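Exosome complex component Rrp42 (Methanothermobacter thermautotrophicus, PDB 2WNR) is probably a non-catalytic subunit of the RNA-degrading archaeal exosome that helps to structure the active site of Rrp41. Local coordinates at residues T197-G202 with D215-R220; H32-I37 with I205-S210; I221-T226 with K249-A254; N190-M195 with V225-S230. All coordinates share one frame; numbering follows the deposited sequence.

Contact 1: residues T197-G202 with D215-R220; sequences TFAKIG and DILTAR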
# COMPACT_ATOMS: atom_id res chain seq x y z
N THR A 197 10.91 32.09 -6.07
CA THR A 197 10.41 31.40 -7.25
C THR A 197 9.96 32.42 -8.28
O THR A 197 9.23 33.36 -7.96
CB THR A 197 9.24 30.46 -6.91
OG1 THR A 197 9.69 29.43 -6.03
CG2 THR A 197 8.69 29.80 -8.16
N PHE A 198 10.41 32.22 -9.52
CA PHE A 198 10.08 33.09 -10.64
C PHE A 198 9.28 32.32 -11.68
O PHE A 198 9.47 31.12 -11.84
CB PHE A 198 11.36 33.61 -11.30
CG PHE A 198 12.25 34.36 -10.37
CD1 PHE A 198 12.25 35.74 -10.36
CD2 PHE A 198 13.11 33.68 -9.51
CE1 PHE A 198 13.08 36.44 -9.50
CE2 PHE A 198 13.94 34.38 -8.64
CZ PHE A 198 13.93 35.76 -8.63
N ALA A 199 8.41 33.02 -12.39
CA ALA A 199 7.65 32.41 -13.47
C ALA A 199 7.93 33.11 -14.79
O ALA A 199 7.84 34.33 -14.88
CB ALA A 199 6.16 32.46 -13.15
N LYS A 200 8.29 32.32 -15.81
CA LYS A 200 8.46 32.85 -17.16
C LYS A 200 7.10 33.01 -17.84
O LYS A 200 6.42 32.03 -18.14
CB LYS A 200 9.37 31.95 -17.99
CG LYS A 200 9.53 32.36 -19.46
CD LYS A 200 10.60 33.43 -19.66
CE LYS A 200 10.78 33.77 -21.13
NZ LYS A 200 11.43 32.71 -21.93
N ILE A 201 6.72 34.27 -18.06
CA ILE A 201 5.52 34.60 -18.79
C ILE A 201 5.95 35.58 -19.87
O ILE A 201 6.69 36.52 -19.59
CB ILE A 201 4.42 35.21 -17.89
CG1 ILE A 201 4.00 34.21 -16.80
CG2 ILE A 201 3.20 35.59 -18.71
CD1 ILE A 201 3.47 34.83 -15.53
N GLY A 202 5.48 35.34 -21.10
CA GLY A 202 5.89 36.13 -22.25
C GLY A 202 7.40 36.10 -22.34
O GLY A 202 8.00 35.04 -22.33
N ASP A 215 -1.09 29.26 -13.78
CA ASP A 215 -1.91 28.58 -14.78
C ASP A 215 -1.36 28.71 -16.19
O ASP A 215 -1.58 27.83 -17.03
CB ASP A 215 -3.34 29.15 -14.77
CG ASP A 215 -4.32 28.28 -14.03
OD1 ASP A 215 -3.92 27.66 -13.01
OD2 ASP A 215 -5.50 28.22 -14.46
N ILE A 216 -0.64 29.81 -16.46
CA ILE A 216 -0.30 30.17 -17.84
C ILE A 216 1.20 30.30 -18.12
O ILE A 216 1.59 30.53 -19.27
CB ILE A 216 -0.98 31.49 -18.25
CG1 ILE A 216 -0.41 32.66 -17.43
CG2 ILE A 216 -2.50 31.37 -18.14
CD1 ILE A 216 -0.14 33.87 -18.25
N LEU A 217 2.02 30.17 -17.07
CA LEU A 217 3.47 30.31 -17.21
C LEU A 217 4.01 29.32 -18.23
O LEU A 217 3.40 28.27 -18.45
CB LEU A 217 4.17 30.15 -15.86
CG LEU A 217 4.00 28.88 -15.00
CD1 LEU A 217 4.66 27.66 -15.62
CD2 LEU A 217 4.56 29.11 -13.62
N THR A 218 5.13 29.67 -18.86
CA THR A 218 5.85 28.76 -19.75
C THR A 218 6.67 27.79 -18.88
O THR A 218 6.67 26.57 -19.10
CB THR A 218 6.75 29.57 -20.70
OG1 THR A 218 5.94 30.33 -21.60
CG2 THR A 218 7.68 28.65 -21.52
N ALA A 219 7.37 28.36 -17.90
CA ALA A 219 8.21 27.62 -17.00
C ALA A 219 8.42 28.44 -15.74
O ALA A 219 8.05 29.63 -15.68
CB ALA A 219 9.52 27.35 -17.65
N ARG A 220 9.00 27.81 -14.73
CA ARG A 220 9.27 28.47 -13.46
C ARG A 220 10.65 28.08 -13.00
O ARG A 220 11.17 27.05 -13.41
CB ARG A 220 8.25 28.04 -12.40
CG ARG A 220 8.30 26.54 -12.10
CD ARG A 220 7.70 26.17 -10.78
NE ARG A 220 7.01 24.93 -10.94
CZ ARG A 220 7.31 23.68 -10.57
NH1 ARG A 220 6.43 22.79 -10.96
NH2 ARG A 220 8.37 23.29 -9.86
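Lys200 is tied to residues 215-220 by both its backbone N-H and its carbonyl. Thr218 N donates to Lys200 O at 2.8 Å, a nearly straight bond with 164° at the hydrogen. Lys200 N in turn donates to Ala219 O at 2.7 Å, tilted 23° from the plane of that carbonyl. This is antiparallel pairing between 193-201 and 219-226, the two inner strands of the four-stranded sheet in the second part of this RNase PH-family fold, at the end where the first strand finishes. Beside these bonds Ala199 and Arg220 make a non-hydrogen-bonded pair, with their CA atoms 4.3 Å apart. Here Phe198 O meets Arg220 CA at 3.1 Å in a CA-H...O contact.

The Lys200 side chain leaves with CG anti to the backbone N (chi1 176°), which lays CG alongside Thr218 CB at 4.1 Å, the two side chains pointing the same way. Its ammonium group goes on to a salt bridge with Asp246. The guanidinium of Arg220 likewise turns away from this pairing, to Glu106. Arg220 also packs against a basic side chain of another protein chain in the assembly.

Beyond these bonds the contact is apolar. Leu217 sends CD2 to Ala199 CB, 3.7 Å away, while its CB lies 4.2 Å from Ile201 CG1. Ile201 and Ile216 also touch residues of helix 11-21. These two isoleucines cross at about a right angle, Ile201 CG2 resting 3.8 Å from Ile216 CD1.

Contact 2: residues H32-I37 with I205-S210; sequences HEFRDI and IVLDPS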
# COMPACT_ATOMS: atom_id res chain seq x y z
N HIS A 32 9.24 42.15 -10.12
CA HIS A 32 10.02 41.44 -9.10
C HIS A 32 9.57 41.80 -7.68
O HIS A 32 10.39 42.11 -6.81
CB HIS A 32 11.53 41.71 -9.28
CG HIS A 32 12.00 41.72 -10.70
ND1 HIS A 32 12.80 42.71 -11.21
CD2 HIS A 32 11.78 40.85 -11.72
CE1 HIS A 32 13.06 42.46 -12.48
NE2 HIS A 32 12.45 41.33 -12.81
N GLU A 33 8.26 41.73 -7.44
CA GLU A 33 7.69 42.09 -6.14
C GLU A 33 6.83 40.97 -5.55
O GLU A 33 5.91 40.47 -6.19
CB GLU A 33 6.86 43.37 -6.26
CG GLU A 33 6.19 43.80 -4.97
CD GLU A 33 5.38 45.08 -5.10
OE1 GLU A 33 5.49 45.76 -6.14
OE2 GLU A 33 4.64 45.40 -4.15
N PHE A 34 7.15 40.60 -4.31
CA PHE A 34 6.35 39.64 -3.54
C PHE A 34 4.99 40.20 -3.17
O PHE A 34 4.80 41.42 -3.12
CB PHE A 34 7.07 39.25 -2.25
CG PHE A 34 8.12 38.21 -2.44
CD1 PHE A 34 7.78 36.86 -2.38
CD2 PHE A 34 9.44 38.56 -2.67
CE1 PHE A 34 8.74 35.89 -2.56
CE2 PHE A 34 10.40 37.58 -2.84
CZ PHE A 34 10.05 36.25 -2.78
N ARG A 35 4.05 39.30 -2.90
CA ARG A 35 2.78 39.69 -2.29
C ARG A 35 3.03 39.92 -0.81
O ARG A 35 4.14 39.73 -0.32
CB ARG A 35 1.73 38.59 -2.49
CG ARG A 35 1.28 38.41 -3.92
CD ARG A 35 0.69 37.04 -4.16
NE ARG A 35 1.70 36.00 -3.99
CZ ARG A 35 1.47 34.70 -4.09
NH1 ARG A 35 0.25 34.25 -4.36
NH2 ARG A 35 2.46 33.83 -3.90
N ASP A 36 2.00 40.35 -0.09
CA ASP A 36 2.12 40.56 1.35
C ASP A 36 2.55 39.27 2.03
O ASP A 36 2.14 38.18 1.63
CB ASP A 36 0.81 41.08 1.93
CG ASP A 36 0.52 42.53 1.55
OD1 ASP A 36 -0.66 42.85 1.33
OD2 ASP A 36 1.47 43.35 1.48
N ILE A 37 3.40 39.37 3.04
CA ILE A 37 3.83 38.18 3.76
C ILE A 37 3.46 38.29 5.24
O ILE A 37 3.62 39.34 5.86
CB ILE A 37 5.33 37.89 3.58
CG1 ILE A 37 5.63 37.57 2.11
CG2 ILE A 37 5.76 36.71 4.45
CD1 ILE A 37 7.08 37.58 1.75
N ILE A 205 10.58 37.28 -16.71
CA ILE A 205 10.46 36.48 -15.49
C ILE A 205 9.81 37.32 -14.38
O ILE A 205 10.19 38.47 -14.15
CB ILE A 205 11.79 35.84 -15.03
CG1 ILE A 205 12.92 36.86 -14.98
CG2 ILE A 205 12.16 34.66 -15.95
CD1 ILE A 205 14.03 36.49 -14.03
N VAL A 206 8.80 36.74 -13.73
CA VAL A 206 8.13 37.45 -12.66
C VAL A 206 8.30 36.73 -11.35
O VAL A 206 8.20 35.50 -11.30
CB VAL A 206 6.60 37.78 -12.91
CG1 VAL A 206 6.28 38.10 -14.36
CG2 VAL A 206 5.65 36.81 -12.26
N LEU A 207 8.57 37.49 -10.30
CA LEU A 207 8.84 36.92 -8.98
C LEU A 207 7.54 36.67 -8.24
O LEU A 207 6.64 37.51 -8.25
CB LEU A 207 9.76 37.85 -8.18
CG LEU A 207 10.04 37.59 -6.69
CD1 LEU A 207 10.84 36.31 -6.48
CD2 LEU A 207 10.79 38.79 -6.11
N ASP A 208 7.45 35.50 -7.61
CA ASP A 208 6.34 35.12 -6.74
C ASP A 208 5.00 35.14 -7.49
O ASP A 208 4.23 36.10 -7.39
CB ASP A 208 6.33 36.01 -5.49
CG ASP A 208 5.15 35.76 -4.59
OD1 ASP A 208 4.79 34.59 -4.41
OD2 ASP A 208 4.57 36.74 -4.08
N PRO A 209 4.74 34.08 -8.28
CA PRO A 209 3.56 34.05 -9.16
C PRO A 209 2.26 33.74 -8.44
O PRO A 209 2.24 32.94 -7.51
CB PRO A 209 3.89 32.95 -10.16
CG PRO A 209 4.83 32.07 -9.46
CD PRO A 209 5.63 32.92 -8.53
N SER A 210 1.19 34.36 -8.90
CA SER A 210 -0.15 34.11 -8.36
C SER A 210 -0.72 32.87 -9.03
O SER A 210 -0.13 32.36 -9.98
CB SER A 210 -1.05 35.30 -8.64
OG SER A 210 -1.07 35.57 -10.03
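Arg35 crosses Asp208 at about a right angle and grips its carboxylate side-on. Its CB already lies 3.7 Å from Asp208 OD2, and CG and CD stay close to the same oxygen. The chain then bends at chi3 (-65°), turning NE back so that it donates to OD2 of Asp208 at 3.0 Å. Beyond CZ, NH2 donates to Asp208 OD1, completing a two-nitrogen salt bridge; both oxygens are met on the syn side, with the guanidinium and carboxylate planes 50° apart. NH1 passes 4.0 Å from Ser210 CA and makes a weak hydrogen bond to Asp147 O. Asp208 OD2 is gripped a second time, by Arg35 N at 2.9 Å. An alanine here would probably leave the carboxylate without its charged mate, held by the backbone N and Asn149 alone among the partners named.

Across the contact the Phe34 ring meets two residues: CD1 lies 3.5 Å from Asp208 CB, and CE2 lies 3.5 Å from Leu207 CD2. Leu207 also sets its CG over one ring face, 4.2 Å from the centroid.

Asn149 bonds Asp208 OD1, and Gly148 O accepts from Arg35 NH2, so the pair is held from a third part of the chain. The contact thus joins the loop ahead of strand 37-41 to the end of edge strand 204-207, with Leu55 of strand 49-55 against Arg35 and Asp208, and Leu261 of helix 244-268 against Phe34.

Contact 3: residues I221-T226 with K249-A254; sequences ISIGVT and KAVSIA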
# COMPACT_ATOMS: atom_id res chain seq x y z
N ILE A 221 11.25 28.90 -12.14
CA ILE A 221 12.53 28.55 -11.51
C ILE A 221 12.59 29.01 -10.04
O ILE A 221 12.30 30.16 -9.73
CB ILE A 221 13.76 29.05 -12.33
CG1 ILE A 221 15.07 28.66 -11.65
CG2 ILE A 221 13.68 30.56 -12.57
CD1 ILE A 221 16.29 28.71 -12.54
N SER A 222 12.91 28.08 -9.15
CA SER A 222 13.05 28.38 -7.74
C SER A 222 14.52 28.40 -7.37
O SER A 222 15.26 27.47 -7.73
CB SER A 222 12.33 27.34 -6.89
OG SER A 222 10.97 27.26 -7.26
N ILE A 223 14.93 29.45 -6.67
CA ILE A 223 16.31 29.58 -6.25
C ILE A 223 16.44 29.78 -4.74
O ILE A 223 15.86 30.70 -4.17
CB ILE A 223 17.04 30.70 -7.02
CG1 ILE A 223 16.94 30.43 -8.53
CG2 ILE A 223 18.51 30.79 -6.60
CD1 ILE A 223 17.26 31.63 -9.37
N GLY A 224 17.18 28.88 -4.09
CA GLY A 224 17.48 29.01 -2.67
C GLY A 224 18.84 29.66 -2.48
O GLY A 224 19.86 29.13 -2.93
N VAL A 225 18.84 30.81 -1.80
CA VAL A 225 20.07 31.56 -1.51
C VAL A 225 20.34 31.59 0.00
O VAL A 225 19.40 31.62 0.80
CB VAL A 225 20.00 33.01 -2.05
CG1 VAL A 225 21.35 33.68 -1.95
CG2 VAL A 225 19.52 33.01 -3.50
N THR A 226 21.61 31.59 0.38
CA THR A 226 21.98 31.58 1.79
C THR A 226 22.26 33.01 2.29
O THR A 226 22.24 33.97 1.51
CB THR A 226 23.21 30.67 2.07
OG1 THR A 226 24.38 31.21 1.45
CG2 THR A 226 22.96 29.26 1.56
N LYS A 249 19.36 35.97 -14.79
CA LYS A 249 18.58 37.10 -14.31
C LYS A 249 17.87 36.73 -13.00
O LYS A 249 17.92 37.48 -12.03
CB LYS A 249 17.57 37.55 -15.37
CG LYS A 249 16.79 38.81 -15.01
CD LYS A 249 16.12 39.44 -16.23
CE LYS A 249 15.22 40.61 -15.82
NZ LYS A 249 14.83 41.47 -16.97
N ALA A 250 17.25 35.55 -12.98
CA ALA A 250 16.59 35.04 -11.78
C ALA A 250 17.56 34.90 -10.60
O ALA A 250 17.22 35.29 -9.49
CB ALA A 250 15.89 33.71 -12.07
N VAL A 251 18.75 34.36 -10.82
CA VAL A 251 19.78 34.35 -9.79
C VAL A 251 19.99 35.78 -9.28
O VAL A 251 19.86 36.04 -8.08
CB VAL A 251 21.12 33.76 -10.31
CG1 VAL A 251 22.27 34.06 -9.34
CG2 VAL A 251 20.96 32.25 -10.54
N SER A 252 20.29 36.69 -10.20
CA SER A 252 20.55 38.09 -9.86
C SER A 252 19.49 38.64 -8.90
O SER A 252 19.83 39.07 -7.79
CB SER A 252 20.66 38.94 -11.12
OG SER A 252 21.00 40.28 -10.81
N ILE A 253 18.22 38.62 -9.31
CA ILE A 253 17.13 39.07 -8.43
C ILE A 253 17.12 38.30 -7.11
O ILE A 253 17.15 38.92 -6.04
CB ILE A 253 15.72 39.04 -9.11
CG1 ILE A 253 15.59 40.13 -10.18
CG2 ILE A 253 14.63 39.27 -8.09
CD1 ILE A 253 15.47 39.59 -11.58
N ALA A 254 17.11 36.97 -7.18
CA ALA A 254 17.05 36.14 -5.98
C ALA A 254 18.11 36.55 -4.94
O ALA A 254 17.80 36.70 -3.76
CB ALA A 254 17.16 34.66 -6.32
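The long C-terminal helix 244-268 packs on one face of the four-stranded antiparallel sheet, an alpha/beta layer of the RNase PH-family fold, and here it lies over inner strand 219-226. Ile221, Ile223 and Val225 face the helix, which answers with Ala250, Val251 and Ala254. The axes of the two segments approach to 9.0 Å and cross at -42°, a spacing at which the small alanines can sit directly against the branched side chains of the strand.

Ile223 is central. Its CG1 is anti to the carbonyl carbon (chi1 -56°), and the extended chi2 (163°) carries CD1 forward to the helix. That methyl meets Ala250 CB at 3.7 Å and Val251 CG2 at 3.9 Å, bridging two successive residues of the helix. Ala254 follows one turn after Ala250, its N bonded to Ala250 O at 2.9 Å. It brings its methyl down between two strand residues: Ala254 CB lies 4.0 Å from Ile223 CB and 4.0 Å from Val225 CG2. At the other end Ile221 CG2 touches Ala250 CB at 3.9 Å. No hydrogen bond crosses the interface, and every residue that touches is buried.

Phe198 of strand 193-201 flanks the contact, resting against Ile221, Ala250 and Ile253, while Met234 of strand 231-237 meets Ile221 and Val251. Apolar side chains of another protein in the assembly also pack on Ile221 and Val251. Ser222 faces away from helix 244-268, and its OG bonds Thr197 OG1 of strand 193-201.

Contact 4: residues N190-M195 with V225-S230; sequences NRKALM and VTEEGS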
# COMPACT_ATOMS: atom_id res chain seq x y z
N ASN A 190 23.02 27.07 12.26
CA ASN A 190 24.28 27.66 11.82
C ASN A 190 24.10 28.90 10.96
O ASN A 190 24.89 29.85 11.04
CB ASN A 190 25.13 26.62 11.08
CG ASN A 190 25.92 25.72 12.03
OD1 ASN A 190 26.12 26.05 13.20
ND2 ASN A 190 26.38 24.59 11.52
N ARG A 191 23.06 28.88 10.12
CA ARG A 191 22.75 29.96 9.18
C ARG A 191 21.35 29.81 8.58
O ARG A 191 20.71 28.78 8.72
CB ARG A 191 23.81 30.05 8.07
CG ARG A 191 24.29 28.72 7.47
CD ARG A 191 25.48 28.99 6.56
NE ARG A 191 26.31 27.81 6.32
CZ ARG A 191 27.29 27.38 7.12
NH1 ARG A 191 27.98 26.30 6.79
NH2 ARG A 191 27.57 28.01 8.25
N LYS A 192 20.89 30.87 7.91
CA LYS A 192 19.57 30.87 7.29
C LYS A 192 19.70 30.89 5.78
O LYS A 192 20.70 31.35 5.24
CB LYS A 192 18.74 32.07 7.76
CG LYS A 192 18.02 31.86 9.08
CD LYS A 192 17.68 33.18 9.75
CE LYS A 192 18.83 33.66 10.61
NZ LYS A 192 18.59 35.04 11.12
N ALA A 193 18.68 30.35 5.13
CA ALA A 193 18.55 30.41 3.68
C ALA A 193 17.07 30.52 3.35
O ALA A 193 16.22 29.98 4.07
CB ALA A 193 19.14 29.18 3.06
N LEU A 194 16.74 31.24 2.29
CA LEU A 194 15.36 31.32 1.83
C LEU A 194 15.29 31.20 0.31
O LEU A 194 16.32 31.16 -0.36
CB LEU A 194 14.67 32.60 2.32
CG LEU A 194 14.35 32.72 3.82
CD1 LEU A 194 13.73 34.07 4.12
CD2 LEU A 194 13.44 31.59 4.33
N MET A 195 14.07 31.17 -0.22
CA MET A 195 13.86 30.85 -1.62
C MET A 195 12.96 31.82 -2.37
O MET A 195 11.92 32.28 -1.86
CB MET A 195 13.30 29.43 -1.73
CG MET A 195 13.08 28.93 -3.13
SD MET A 195 12.82 27.14 -3.13
CE MET A 195 14.50 26.57 -2.81
N VAL A 225 18.84 30.81 -1.80
CA VAL A 225 20.07 31.56 -1.51
C VAL A 225 20.34 31.59 0.00
O VAL A 225 19.40 31.62 0.80
CB VAL A 225 20.00 33.01 -2.05
CG1 VAL A 225 21.35 33.68 -1.95
CG2 VAL A 225 19.52 33.01 -3.50
N THR A 226 21.61 31.59 0.38
CA THR A 226 21.98 31.58 1.79
C THR A 226 22.26 33.01 2.29
O THR A 226 22.24 33.97 1.51
CB THR A 226 23.21 30.67 2.07
OG1 THR A 226 24.38 31.21 1.45
CG2 THR A 226 22.96 29.26 1.56
N GLU A 227 22.52 33.13 3.59
CA GLU A 227 22.85 34.42 4.20
C GLU A 227 23.99 35.14 3.50
O GLU A 227 23.94 36.36 3.31
CB GLU A 227 23.23 34.22 5.67
CG GLU A 227 22.06 34.00 6.61
CD GLU A 227 22.49 34.02 8.06
OE1 GLU A 227 23.70 33.82 8.33
OE2 GLU A 227 21.61 34.23 8.93
N GLU A 228 25.03 34.39 3.13
CA GLU A 228 26.23 34.97 2.52
C GLU A 228 26.17 35.02 0.99
O GLU A 228 27.20 35.12 0.32
CB GLU A 228 27.51 34.27 3.00
CG GLU A 228 27.45 32.74 3.05
CD GLU A 228 26.82 32.21 4.33
OE1 GLU A 228 27.32 32.57 5.42
OE2 GLU A 228 25.82 31.44 4.23
N GLY A 229 24.94 34.96 0.45
CA GLY A 229 24.69 35.17 -0.97
C GLY A 229 25.10 34.05 -1.91
O GLY A 229 25.35 34.30 -3.08
N SER A 230 25.18 32.82 -1.40
CA SER A 230 25.51 31.67 -2.23
C SER A 230 24.27 30.81 -2.50
O SER A 230 23.34 30.77 -1.67
CB SER A 230 26.63 30.84 -1.59
OG SER A 230 26.20 30.21 -0.40
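Lys192 and Glu227 both place CG anti to the carbonyl carbon, and a bend at chi3 of Lys192 (-87°) brings its CE to 3.3 Å from Glu227 OE2. The salt bridge that follows, Lys192 NZ to Glu227 OE2, is long at 3.8 Å, and the stronger partner of this ammonium is Asp266. The setting is the pairing of inner strands 193-201 and 219-226, where the latter runs into a type I beta turn, Thr226 to Gly229, that leads to strand 231-237 as a beta hairpin.

Leu194 and Val225 are a hydrogen-bonded antiparallel pair: Leu194 N donates to Val225 O at 3.1 Å, and Val225 N to Leu194 O at 2.9 Å. One step along, Ala193 and Thr226 form a non-hydrogen-bonded pair, with Ala193 CB 4.1 Å from Thr226 CG2. A weak bond from Glu227 N to Lys192 O, 3.0 Å long, carries the pairing into the turn.

Leu194 and Val225 point to the face of the sheet where Val258 of helix 244-268 packs against both. Just past the turn, Ser230 OG bonds a polar side chain of another protein in the assembly. Arg191, extended from CG to NE, crosses Glu228 at about a right angle, and its CD lies 3.4 Å from Glu228 OE2. Their charges attract at a distance: Arg191 NE is 4.2 Å from Glu228 OE2, which lies well out of the guanidinium plane, so that no N-H points at it.

In the fold
Contacts 1 and 4 tie the same two strands, 193-201 and 219-226, near their opposite ends, with centres about 24 Å apart; both rest on backbone bonds, but contact 1 turns Lys200 and Arg220 to partners elsewhere. Contacts 1, 2 and 4 are partly buried, and of these contact 4 alone has exposed touching residues, Glu227 and Glu228. Contact 3 takes up the rest of strand 219-226, shares Val225 and Thr226 with contact 4, and is fully buried and apolar. Contact 2 differs in kind, joining an early loop to the sheet edge through a salt bridge and an aromatic ring. Backbone bonds connect contacts 1 and 2, while Phe198 links contact 1 to contact 3.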